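PDB 2GU1: zinc peptidase from Vibrio cholerae, which cuts the peptide cross-links between adjacent peptidoglycan strands as a zinc-dependent DD-endopeptidase, probably letting new glycan be inserted as the cell wall expands. Local coordinates for residues A[34-45]-A[79-89]; A[198-206]-A[245-253]. All blocks are in the same frame, centred on the assembly; numbering follows the deposited sequence.

Contact 1 of 2, residues A[34-45]-A[79-89]; sequences KILSVDLDHLQL and YTRENDGSFSY
Tyr89 and His42 lie face to face where the end of helix 29-38 and the loop after it pack on a beta hairpin of the LysM-like domain. The hairpin joins strands 75-81 and 87-93 at one side of an antiparallel sheet. The two ring planes differ by 15° and their centroids are 3.6 Å apart. This is a close stack, and CB of Asp41 lies over the other face of the imidazole. Tyr89 CG is anti to the backbone N (chi1 177°), and this carries the ring against one face of the His42 imidazole and its hydroxyl on to Gln44. There Gln44 NE2 donates to Tyr89 OH at 2.7 Å, with Tyr89 OH tilted out of the Gln44 amide plane.

Tyr79 reaches in from the other strand. Leu45 CD1 sits over a face of its ring, while Val38 CG1 meets the ring edge, 3.6 Å from Tyr79 CD1. Val38 CG2 turns the other way, to Tyr89 CB and Phe87 O. Ile35 CD1 covers one face of the Phe87 ring in a CH-pi contact, 3.6 Å from the centroid; Arg81 CA covers the opposite face. A water accepts from Phe87 N and donates to Lys34 O, so it joins helix and strand.

Asp39 ties the loop to the sheet. Asp39 OD2 accepts from the backbone N of Leu45 on its syn side, somewhat out of the carboxylate plane. Its OD1 accepts from Tyr79 OH at 2.6 Å, with the hydroxyl 57° out of the carboxylate plane.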
loop_
_atom_site.group_PDB
_atom_site.type_symbol
_atom_site.label_atom_id
_atom_site.label_comp_id
_atom_site.label_asym_id
_atom_site.label_seq_id
_atom_site.Cartn_x
_atom_site.Cartn_y
_atom_site.Cartn_z
ATOM N N LYS A 34 -9.741 18.564 -9.733
ATOM C CA LYS A 34 -9.903 17.614 -10.827
ATOM C C LYS A 34 -8.905 16.465 -10.687
ATOM O O LYS A 34 -9.198 15.319 -11.061
ATOM C CB LYS A 34 -9.727 18.304 -12.186
ATOM C CG LYS A 34 -10.845 19.289 -12.538
ATOM C CD LYS A 34 -12.236 18.688 -12.268
ATOM C CE LYS A 34 -12.441 17.336 -12.967
ATOM N NZ LYS A 34 -13.645 16.593 -12.459
ATOM N N ILE A 35 -7.724 16.776 -10.156
ATOM C CA ILE A 35 -6.689 15.766 -9.950
ATOM C C ILE A 35 -7.111 14.853 -8.793
ATOM O O ILE A 35 -7.004 13.634 -8.881
ATOM C CB ILE A 35 -5.330 16.431 -9.630
ATOM C CG1 ILE A 35 -4.819 17.177 -10.871
ATOM C CG2 ILE A 35 -4.324 15.397 -9.154
ATOM C CD1 ILE A 35 -4.646 16.302 -12.100
ATOM N N LEU A 36 -7.598 15.458 -7.714
ATOM C CA LEU A 36 -8.053 14.705 -6.548
ATOM C C LEU A 36 -9.224 13.804 -6.940
ATOM O O LEU A 36 -9.338 12.665 -6.476
ATOM C CB LEU A 36 -8.481 15.678 -5.444
ATOM C CG LEU A 36 -7.488 15.989 -4.318
ATOM C CD1 LEU A 36 -6.070 16.006 -4.832
ATOM C CD2 LEU A 36 -7.871 17.320 -3.678
ATOM N N SER A 37 -10.082 14.321 -7.811
ATOM C CA SER A 37 -11.252 13.586 -8.287
ATOM C C SER A 37 -10.899 12.301 -9.020
ATOM O O SER A 37 -11.473 11.242 -8.753
ATOM C CB SER A 37 -12.092 14.467 -9.213
ATOM O OG SER A 37 -13.245 13.766 -9.650
ATOM N N VAL A 38 -9.967 12.380 -9.959
ATOM C CA VAL A 38 -9.599 11.182 -10.688
ATOM C C VAL A 38 -8.778 10.255 -9.787
ATOM O O VAL A 38 -8.798 9.037 -9.971
ATOM C CB VAL A 38 -8.814 11.525 -11.989
ATOM C CG1 VAL A 38 -7.501 12.201 -11.649
ATOM C CG2 VAL A 38 -8.584 10.256 -12.813
ATOM N N ASP A 39 -8.088 10.817 -8.791
ATOM C CA ASP A 39 -7.283 9.985 -7.891
ATOM C C ASP A 39 -8.091 9.214 -6.843
ATOM O O ASP A 39 -7.531 8.426 -6.077
ATOM C CB ASP A 39 -6.205 10.813 -7.185
ATOM C CG ASP A 39 -4.979 9.976 -6.832
ATOM O OD1 ASP A 39 -4.568 9.149 -7.681
ATOM O OD2 ASP A 39 -4.422 10.142 -5.725
ATOM N N LEU A 40 -9.398 9.444 -6.802
ATOM C CA LEU A 40 -10.259 8.730 -5.863
ATOM C C LEU A 40 -10.091 7.227 -6.052
ATOM O O LEU A 40 -10.017 6.475 -5.088
ATOM C CB LEU A 40 -11.728 9.102 -6.101
ATOM C CG LEU A 40 -12.815 8.173 -5.528
ATOM C CD1 LEU A 40 -12.686 8.085 -4.023
ATOM C CD2 LEU A 40 -14.192 8.713 -5.919
ATOM N N ASP A 41 -10.015 6.797 -7.304
ATOM C CA ASP A 41 -9.890 5.380 -7.625
ATOM C C ASP A 41 -8.490 4.786 -7.573
ATOM O O ASP A 41 -8.308 3.601 -7.863
ATOM C CB ASP A 41 -10.495 5.136 -9.000
ATOM C CG ASP A 41 -11.959 5.496 -9.045
ATOM O OD1 ASP A 41 -12.723 4.903 -8.254
ATOM O OD2 ASP A 41 -12.347 6.373 -9.843
ATOM N N HIS A 42 -7.506 5.586 -7.178
ATOM C CA HIS A 42 -6.134 5.101 -7.136
ATOM C C HIS A 42 -5.421 5.478 -5.848
ATOM O O HIS A 42 -4.627 4.694 -5.319
ATOM C CB HIS A 42 -5.390 5.664 -8.344
ATOM C CG HIS A 42 -6.118 5.455 -9.631
ATOM N ND1 HIS A 42 -6.151 4.237 -10.278
ATOM C CD2 HIS A 42 -6.907 6.285 -10.355
ATOM C CE1 HIS A 42 -6.928 4.325 -11.341
ATOM N NE2 HIS A 42 -7.399 5.559 -11.410
ATOM N N LEU A 43 -5.722 6.682 -5.359
ATOM C CA LEU A 43 -5.148 7.238 -4.134
ATOM C C LEU A 43 -3.625 7.115 -4.108
ATOM O O LEU A 43 -3.039 6.677 -3.117
ATOM C CB LEU A 43 -5.766 6.564 -2.899
ATOM C CG LEU A 43 -7.286 6.728 -2.728
ATOM C CD1 LEU A 43 -7.762 5.873 -1.579
ATOM C CD2 LEU A 43 -7.640 8.194 -2.483
ATOM N N GLN A 44 -2.998 7.499 -5.218
ATOM C CA GLN A 44 -1.542 7.452 -5.347
ATOM C C GLN A 44 -0.911 8.739 -4.792
ATOM O O GLN A 44 0.122 8.712 -4.129
ATOM C CB GLN A 44 -1.154 7.337 -6.823
ATOM C CG GLN A 44 -1.846 6.225 -7.602
ATOM C CD GLN A 44 -1.101 4.917 -7.532
ATOM O OE1 GLN A 44 -0.849 4.388 -6.452
ATOM N NE2 GLN A 44 -0.743 4.380 -8.695
ATOM N N LEU A 45 -1.541 9.867 -5.075
ATOM C CA LEU A 45 -1.010 11.161 -4.659
ATOM C C LEU A 45 -0.978 11.437 -3.158
ATOM O O LEU A 45 -0.215 12.287 -2.702
ATOM C CB LEU A 45 -1.756 12.269 -5.407
ATOM C CG LEU A 45 -1.489 12.187 -6.921
ATOM C CD1 LEU A 45 -2.475 13.065 -7.682
ATOM C CD2 LEU A 45 -0.031 12.597 -7.215
ATOM N N TYR A 79 -1.428 11.752 -15.165
ATOM C CA TYR A 79 -2.726 12.424 -15.106
ATOM C C TYR A 79 -2.824 13.384 -16.293
ATOM O O TYR A 79 -2.141 14.415 -16.336
ATOM C CB TYR A 79 -2.863 13.183 -13.779
ATOM C CG TYR A 79 -2.777 12.289 -12.547
ATOM C CD1 TYR A 79 -3.931 11.823 -11.916
ATOM C CD2 TYR A 79 -1.536 11.865 -12.046
ATOM C CE1 TYR A 79 -3.859 10.956 -10.808
ATOM C CE2 TYR A 79 -1.455 10.996 -10.947
ATOM C CZ TYR A 79 -2.616 10.548 -10.333
ATOM O OH TYR A 79 -2.538 9.702 -9.240
ATOM N N THR A 80 -3.685 13.046 -17.251
ATOM C CA THR A 80 -3.843 13.854 -18.457
ATOM C C THR A 80 -5.160 14.613 -18.554
ATOM O O THR A 80 -6.230 14.049 -18.315
ATOM C CB THR A 80 -3.693 12.975 -19.709
ATOM O OG1 THR A 80 -2.419 12.323 -19.677
ATOM C CG2 THR A 80 -3.790 13.817 -20.973
ATOM N N ARG A 81 -5.077 15.893 -18.915
ATOM C CA ARG A 81 -6.269 16.719 -19.060
ATOM C C ARG A 81 -6.994 16.375 -20.359
ATOM O O ARG A 81 -6.371 16.235 -21.413
ATOM C CB ARG A 81 -5.914 18.211 -19.043
ATOM C CG ARG A 81 -7.127 19.114 -19.264
ATOM C CD ARG A 81 -6.897 20.543 -18.800
ATOM N NE ARG A 81 -5.799 21.205 -19.498
ATOM C CZ ARG A 81 -5.771 21.451 -20.803
ATOM N NH1 ARG A 81 -6.789 21.089 -21.574
ATOM N NH2 ARG A 81 -4.720 22.061 -21.337
ATOM N N GLU A 82 -8.314 16.232 -20.264
ATOM C CA GLU A 82 -9.153 15.894 -21.411
ATOM C C GLU A 82 -9.839 17.151 -21.962
ATOM O O GLU A 82 -9.912 18.178 -21.282
ATOM C CB GLU A 82 -10.213 14.867 -20.996
ATOM C CG GLU A 82 -9.673 13.507 -20.562
ATOM C CD GLU A 82 -9.006 12.738 -21.694
ATOM O OE1 GLU A 82 -9.201 13.119 -22.868
ATOM O OE2 GLU A 82 -8.299 11.746 -21.413
ATOM N N ASN A 83 -10.343 17.073 -23.189
ATOM C CA ASN A 83 -11.009 18.222 -23.788
ATOM C C ASN A 83 -12.179 18.706 -22.941
ATOM O O ASN A 83 -12.497 19.896 -22.940
ATOM C CB ASN A 83 -11.501 17.889 -25.204
ATOM C CG ASN A 83 -10.368 17.789 -26.206
ATOM O OD1 ASN A 83 -9.567 18.716 -26.345
ATOM N ND2 ASN A 83 -10.297 16.667 -26.915
ATOM N N ASP A 84 -12.812 17.795 -22.210
ATOM C CA ASP A 84 -13.949 18.177 -21.385
ATOM C C ASP A 84 -13.538 18.821 -20.066
ATOM O O ASP A 84 -14.383 19.145 -19.236
ATOM C CB ASP A 84 -14.857 16.963 -21.125
ATOM C CG ASP A 84 -14.161 15.861 -20.346
ATOM O OD1 ASP A 84 -14.806 14.824 -20.087
ATOM O OD2 ASP A 84 -12.976 16.031 -19.993
ATOM N N GLY A 85 -12.237 19.009 -19.875
ATOM C CA GLY A 85 -11.756 19.630 -18.652
ATOM C C GLY A 85 -11.365 18.665 -17.547
ATOM O O GLY A 85 -10.645 19.036 -16.620
ATOM N N SER A 86 -11.841 17.428 -17.631
ATOM C CA SER A 86 -11.518 16.425 -16.622
ATOM C C SER A 86 -10.129 15.861 -16.898
ATOM O O SER A 86 -9.539 16.116 -17.948
ATOM C CB SER A 86 -12.535 15.281 -16.655
ATOM O OG SER A 86 -12.394 14.514 -17.841
ATOM N N PHE A 87 -9.611 15.094 -15.948
ATOM C CA PHE A 87 -8.302 14.470 -16.094
ATOM C C PHE A 87 -8.466 12.961 -16.119
ATOM O O PHE A 87 -9.264 12.408 -15.360
ATOM C CB PHE A 87 -7.386 14.853 -14.925
ATOM C CG PHE A 87 -6.636 16.136 -15.134
ATOM C CD1 PHE A 87 -5.276 16.116 -15.445
ATOM C CD2 PHE A 87 -7.283 17.360 -15.029
ATOM C CE1 PHE A 87 -4.574 17.302 -15.647
ATOM C CE2 PHE A 87 -6.587 18.558 -15.232
ATOM C CZ PHE A 87 -5.229 18.522 -15.541
ATOM N N SER A 88 -7.724 12.307 -17.003
ATOM C CA SER A 88 -7.755 10.857 -17.114
ATOM C C SER A 88 -6.459 10.294 -16.526
ATOM O O SER A 88 -5.417 10.965 -16.526
ATOM C CB SER A 88 -7.903 10.430 -18.577
ATOM O OG SER A 88 -6.883 10.987 -19.382
ATOM N N TYR A 89 -6.533 9.059 -16.038
ATOM C CA TYR A 89 -5.404 8.386 -15.396
ATOM C C TYR A 89 -4.815 7.215 -16.189
ATOM O O TYR A 89 -5.548 6.428 -16.774
ATOM C CB TYR A 89 -5.867 7.861 -14.036
ATOM C CG TYR A 89 -4.832 7.075 -13.256
ATOM C CD1 TYR A 89 -3.974 7.711 -12.357
ATOM C CD2 TYR A 89 -4.724 5.693 -13.403
ATOM C CE1 TYR A 89 -3.037 6.990 -11.622
ATOM C CE2 TYR A 89 -3.789 4.961 -12.674
ATOM C CZ TYR A 89 -2.951 5.613 -11.785
ATOM O OH TYR A 89 -2.034 4.887 -11.055
HETATM O O HOH W 1 -11.008 14.740 -13.558
#

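Contact 2 of 2, residues A[198-206]-A[245-253]; sequences ERAFNRYPV and VYSTGDGKV
Arg199 meets Asp250 at one end of an antiparallel pairing of extended segments, where the loop between strands 189-191 and 213-215 runs along the M23 peptidase domain. The arginine can be followed outward. Its CB already lies 3.4 Å from Asp250 OD2. CG and CD stay near the same oxygen as the chain bends at chi2 and again at chi3 (-70°), which brings the NE edge of the guanidinium alongside the carboxylate. NE then donates to OD2 of Asp250 at 2.6 Å, and NH2 donates to Asp250 OD1 at the same distance. CZ lies between the two bonds, facing both oxygens. Both oxygens use their syn lone pairs. NE and NH2 take one oxygen each, side-on, and the two planes are only 15° apart. This salt bridge probably fixes the rotation of both groups. Asp250 OD1 also accepts from the backbone N of Arg294.

Further along, Asn202 N donates to Thr248 O at 2.8 Å. Phe201 CD2 lies 3.8 Å from CA of Gly249; the ring also meets Tyr274 edge-to-face. Thr248 turns its CG2 methyl to the loop, against Pro205 and the carbonyls of Asn202 and Tyr204. One water receives Asn202 ND2 and donates to Tyr204 O and Ser247 O. At the far end Tyr246 OH is hydrogen-bonded to Asp207 OD2. The backbone pairing closes there with a nearly straight bond of 174°, from Tyr246 N to Pro205 O at 2.7 Å.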
loop_
_atom_site.group_PDB
_atom_site.type_symbol
_atom_site.label_atom_id
_atom_site.label_comp_id
_atom_site.label_asym_id
_atom_site.label_seq_id
_atom_site.Cartn_x
_atom_site.Cartn_y
_atom_site.Cartn_z
ATOM N N GLU A 198 2.287 -16.593 9.156
ATOM C CA GLU A 198 1.390 -15.438 9.193
ATOM C C GLU A 198 -0.077 -15.851 9.128
ATOM O O GLU A 198 -0.443 -16.752 8.378
ATOM C CB GLU A 198 1.737 -14.499 8.034
ATOM C CG GLU A 198 3.166 -14.000 8.121
ATOM C CD GLU A 198 3.600 -13.181 6.924
ATOM O OE1 GLU A 198 3.820 -13.769 5.842
ATOM O OE2 GLU A 198 3.724 -11.948 7.070
ATOM N N ARG A 199 -0.923 -15.190 9.913
ATOM C CA ARG A 199 -2.337 -15.544 9.934
ATOM C C ARG A 199 -3.063 -15.213 8.645
ATOM O O ARG A 199 -2.682 -14.296 7.927
ATOM C CB ARG A 199 -3.046 -14.870 11.112
ATOM C CG ARG A 199 -2.672 -15.466 12.463
ATOM C CD ARG A 199 -3.846 -15.418 13.429
ATOM N NE ARG A 199 -4.166 -14.061 13.857
ATOM C CZ ARG A 199 -5.243 -13.742 14.570
ATOM N NH1 ARG A 199 -6.104 -14.684 14.931
ATOM N NH2 ARG A 199 -5.454 -12.482 14.930
ATOM N N ALA A 200 -4.106 -15.980 8.355
ATOM C CA ALA A 200 -4.911 -15.770 7.163
ATOM C C ALA A 200 -5.817 -14.568 7.393
ATOM O O ALA A 200 -5.842 -13.991 8.487
ATOM C CB ALA A 200 -5.753 -17.010 6.865
ATOM N N PHE A 201 -6.571 -14.203 6.362
ATOM C CA PHE A 201 -7.463 -13.055 6.433
ATOM C C PHE A 201 -8.921 -13.477 6.443
ATOM O O PHE A 201 -9.265 -14.597 6.053
ATOM C CB PHE A 201 -7.273 -12.161 5.205
ATOM C CG PHE A 201 -5.860 -11.685 4.991
ATOM C CD1 PHE A 201 -5.319 -11.652 3.707
ATOM C CD2 PHE A 201 -5.101 -11.210 6.048
ATOM C CE1 PHE A 201 -4.040 -11.146 3.480
ATOM C CE2 PHE A 201 -3.819 -10.701 5.835
ATOM C CZ PHE A 201 -3.288 -10.666 4.552
ATOM N N ASN A 202 -9.776 -12.570 6.896
ATOM C CA ASN A 202 -11.204 -12.817 6.850
ATOM C C ASN A 202 -11.580 -12.298 5.464
ATOM O O ASN A 202 -10.938 -11.387 4.944
ATOM C CB ASN A 202 -11.947 -12.014 7.919
ATOM C CG ASN A 202 -11.753 -12.582 9.309
ATOM O OD1 ASN A 202 -11.609 -13.791 9.476
ATOM N ND2 ASN A 202 -11.768 -11.716 10.317
ATOM N N ARG A 203 -12.600 -12.876 4.855
ATOM C CA ARG A 203 -13.021 -12.432 3.533
ATOM C C ARG A 203 -13.747 -11.077 3.561
ATOM O O ARG A 203 -13.536 -10.235 2.687
ATOM C CB ARG A 203 -13.941 -13.482 2.910
ATOM C CG ARG A 203 -14.563 -13.045 1.593
ATOM C CD ARG A 203 -13.529 -13.007 0.503
ATOM N NE ARG A 203 -13.133 -14.357 0.112
ATOM C CZ ARG A 203 -12.155 -14.636 -0.745
ATOM N NH1 ARG A 203 -11.455 -13.652 -1.313
ATOM N NH2 ARG A 203 -11.875 -15.904 -1.033
ATOM N N TYR A 204 -14.586 -10.873 4.577
ATOM C CA TYR A 204 -15.399 -9.659 4.713
ATOM C C TYR A 204 -15.004 -8.671 5.809
ATOM O O TYR A 204 -14.616 -9.071 6.902
ATOM C CB TYR A 204 -16.863 -10.058 4.946
ATOM C CG TYR A 204 -17.447 -10.897 3.831
ATOM C CD1 TYR A 204 -17.834 -10.318 2.626
ATOM C CD2 TYR A 204 -17.575 -12.279 3.969
ATOM C CE1 TYR A 204 -18.333 -11.095 1.577
ATOM C CE2 TYR A 204 -18.069 -13.061 2.935
ATOM C CZ TYR A 204 -18.447 -12.466 1.742
ATOM O OH TYR A 204 -18.932 -13.247 0.715
ATOM N N PRO A 205 -15.107 -7.358 5.517
ATOM C CA PRO A 205 -14.780 -6.282 6.460
ATOM C C PRO A 205 -16.012 -5.832 7.256
ATOM O O PRO A 205 -15.942 -4.869 8.021
ATOM C CB PRO A 205 -14.267 -5.171 5.552
ATOM C CG PRO A 205 -15.179 -5.309 4.356
ATOM C CD PRO A 205 -15.232 -6.824 4.143
ATOM N N VAL A 206 -17.139 -6.516 7.060
ATOM C CA VAL A 206 -18.370 -6.166 7.765
ATOM C C VAL A 206 -19.140 -7.425 8.187
ATOM O O VAL A 206 -18.855 -8.537 7.716
ATOM C CB VAL A 206 -19.312 -5.292 6.886
ATOM C CG1 VAL A 206 -18.661 -3.934 6.578
ATOM C CG2 VAL A 206 -19.643 -6.024 5.600
ATOM N N VAL A 245 -17.070 -1.470 10.875
ATOM C CA VAL A 245 -16.160 -1.911 9.821
ATOM C C VAL A 245 -15.002 -2.568 10.554
ATOM O O VAL A 245 -14.495 -2.010 11.525
ATOM C CB VAL A 245 -15.636 -0.701 9.001
ATOM C CG1 VAL A 245 -14.605 -1.150 7.980
ATOM C CG2 VAL A 245 -16.797 -0.013 8.309
ATOM N N TYR A 246 -14.595 -3.753 10.103
ATOM C CA TYR A 246 -13.518 -4.484 10.757
ATOM C C TYR A 246 -12.353 -4.769 9.825
ATOM O O TYR A 246 -12.543 -4.921 8.619
ATOM C CB TYR A 246 -14.032 -5.825 11.265
ATOM C CG TYR A 246 -15.314 -5.734 12.054
ATOM C CD1 TYR A 246 -15.297 -5.507 13.429
ATOM C CD2 TYR A 246 -16.547 -5.877 11.420
ATOM C CE1 TYR A 246 -16.487 -5.431 14.158
ATOM C CE2 TYR A 246 -17.741 -5.801 12.138
ATOM C CZ TYR A 246 -17.702 -5.582 13.502
ATOM O OH TYR A 246 -18.876 -5.543 14.214
ATOM N N SER A 247 -11.156 -4.869 10.398
ATOM C CA SER A 247 -9.969 -5.189 9.612
ATOM C C SER A 247 -10.076 -6.654 9.227
ATOM O O SER A 247 -10.481 -7.489 10.039
ATOM C CB SER A 247 -8.689 -4.983 10.428
ATOM O OG SER A 247 -7.548 -5.449 9.706
ATOM N N THR A 248 -9.723 -6.969 7.986
ATOM C CA THR A 248 -9.786 -8.347 7.524
ATOM C C THR A 248 -8.519 -9.114 7.901
ATOM O O THR A 248 -8.364 -10.286 7.553
ATOM C CB THR A 248 -9.986 -8.397 6.005
ATOM O OG1 THR A 248 -9.055 -7.507 5.371
ATOM C CG2 THR A 248 -11.411 -7.973 5.649
ATOM N N GLY A 249 -7.611 -8.454 8.611
ATOM C CA GLY A 249 -6.388 -9.133 9.007
ATOM C C GLY A 249 -5.552 -8.410 10.046
ATOM O O GLY A 249 -5.756 -7.223 10.314
ATOM N N ASP A 250 -4.606 -9.133 10.645
ATOM C CA ASP A 250 -3.722 -8.530 11.628
ATOM C C ASP A 250 -2.884 -7.521 10.858
ATOM O O ASP A 250 -2.589 -7.728 9.679
ATOM C CB ASP A 250 -2.799 -9.582 12.261
ATOM C CG ASP A 250 -3.564 -10.714 12.926
ATOM O OD1 ASP A 250 -4.589 -10.444 13.585
ATOM O OD2 ASP A 250 -3.132 -11.876 12.801
ATOM N N GLY A 251 -2.501 -6.430 11.507
ATOM C CA GLY A 251 -1.700 -5.444 10.814
ATOM C C GLY A 251 -1.515 -4.148 11.566
ATOM O O GLY A 251 -1.815 -4.046 12.758
ATOM N N LYS A 252 -1.014 -3.146 10.862
ATOM C CA LYS A 252 -0.783 -1.852 11.465
ATOM C C LYS A 252 -1.364 -0.741 10.612
ATOM O O LYS A 252 -1.216 -0.731 9.386
ATOM C CB LYS A 252 0.716 -1.625 11.658
ATOM C CG LYS A 252 1.068 -0.275 12.255
ATOM C CD LYS A 252 2.546 -0.204 12.610
ATOM C CE LYS A 252 3.427 -0.325 11.381
ATOM N NZ LYS A 252 3.184 0.798 10.439
ATOM N N VAL A 253 -2.037 0.190 11.275
ATOM C CA VAL A 253 -2.635 1.322 10.601
ATOM C C VAL A 253 -1.494 2.192 10.091
ATOM O O VAL A 253 -0.694 2.693 10.878
ATOM C CB VAL A 253 -3.502 2.141 11.578
ATOM C CG1 VAL A 253 -4.137 3.308 10.853
ATOM C CG2 VAL A 253 -4.560 1.246 12.201
HETATM O O HOH W 2 -0.152 -12.914 11.419
HETATM O O HOH W 3 -4.336 -11.871 9.733
HETATM O O HOH W 4 -12.931 -8.751 9.549
#

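How the contacts relate
Contact 1 lies within the LysM-like domain, and contact 2 joins the loop 198-206 to the peptidase domain. They follow each other along the chain and do not touch: their centres are about 30 Å apart and their nearest atoms about 13 Å. Each has one side chain about 11 to 12 Å from the zinc ion held by His232, Asp236 and His313. The side chain of His42 in contact 1 is about 12 Å from the zinc ion and about 9 Å from the side chain of His232. In contact 2 the side chain of Pro205 is about 11 Å from the zinc ion and packs on strand 312-318, which carries His313. Neither contact supplies a zinc ligand.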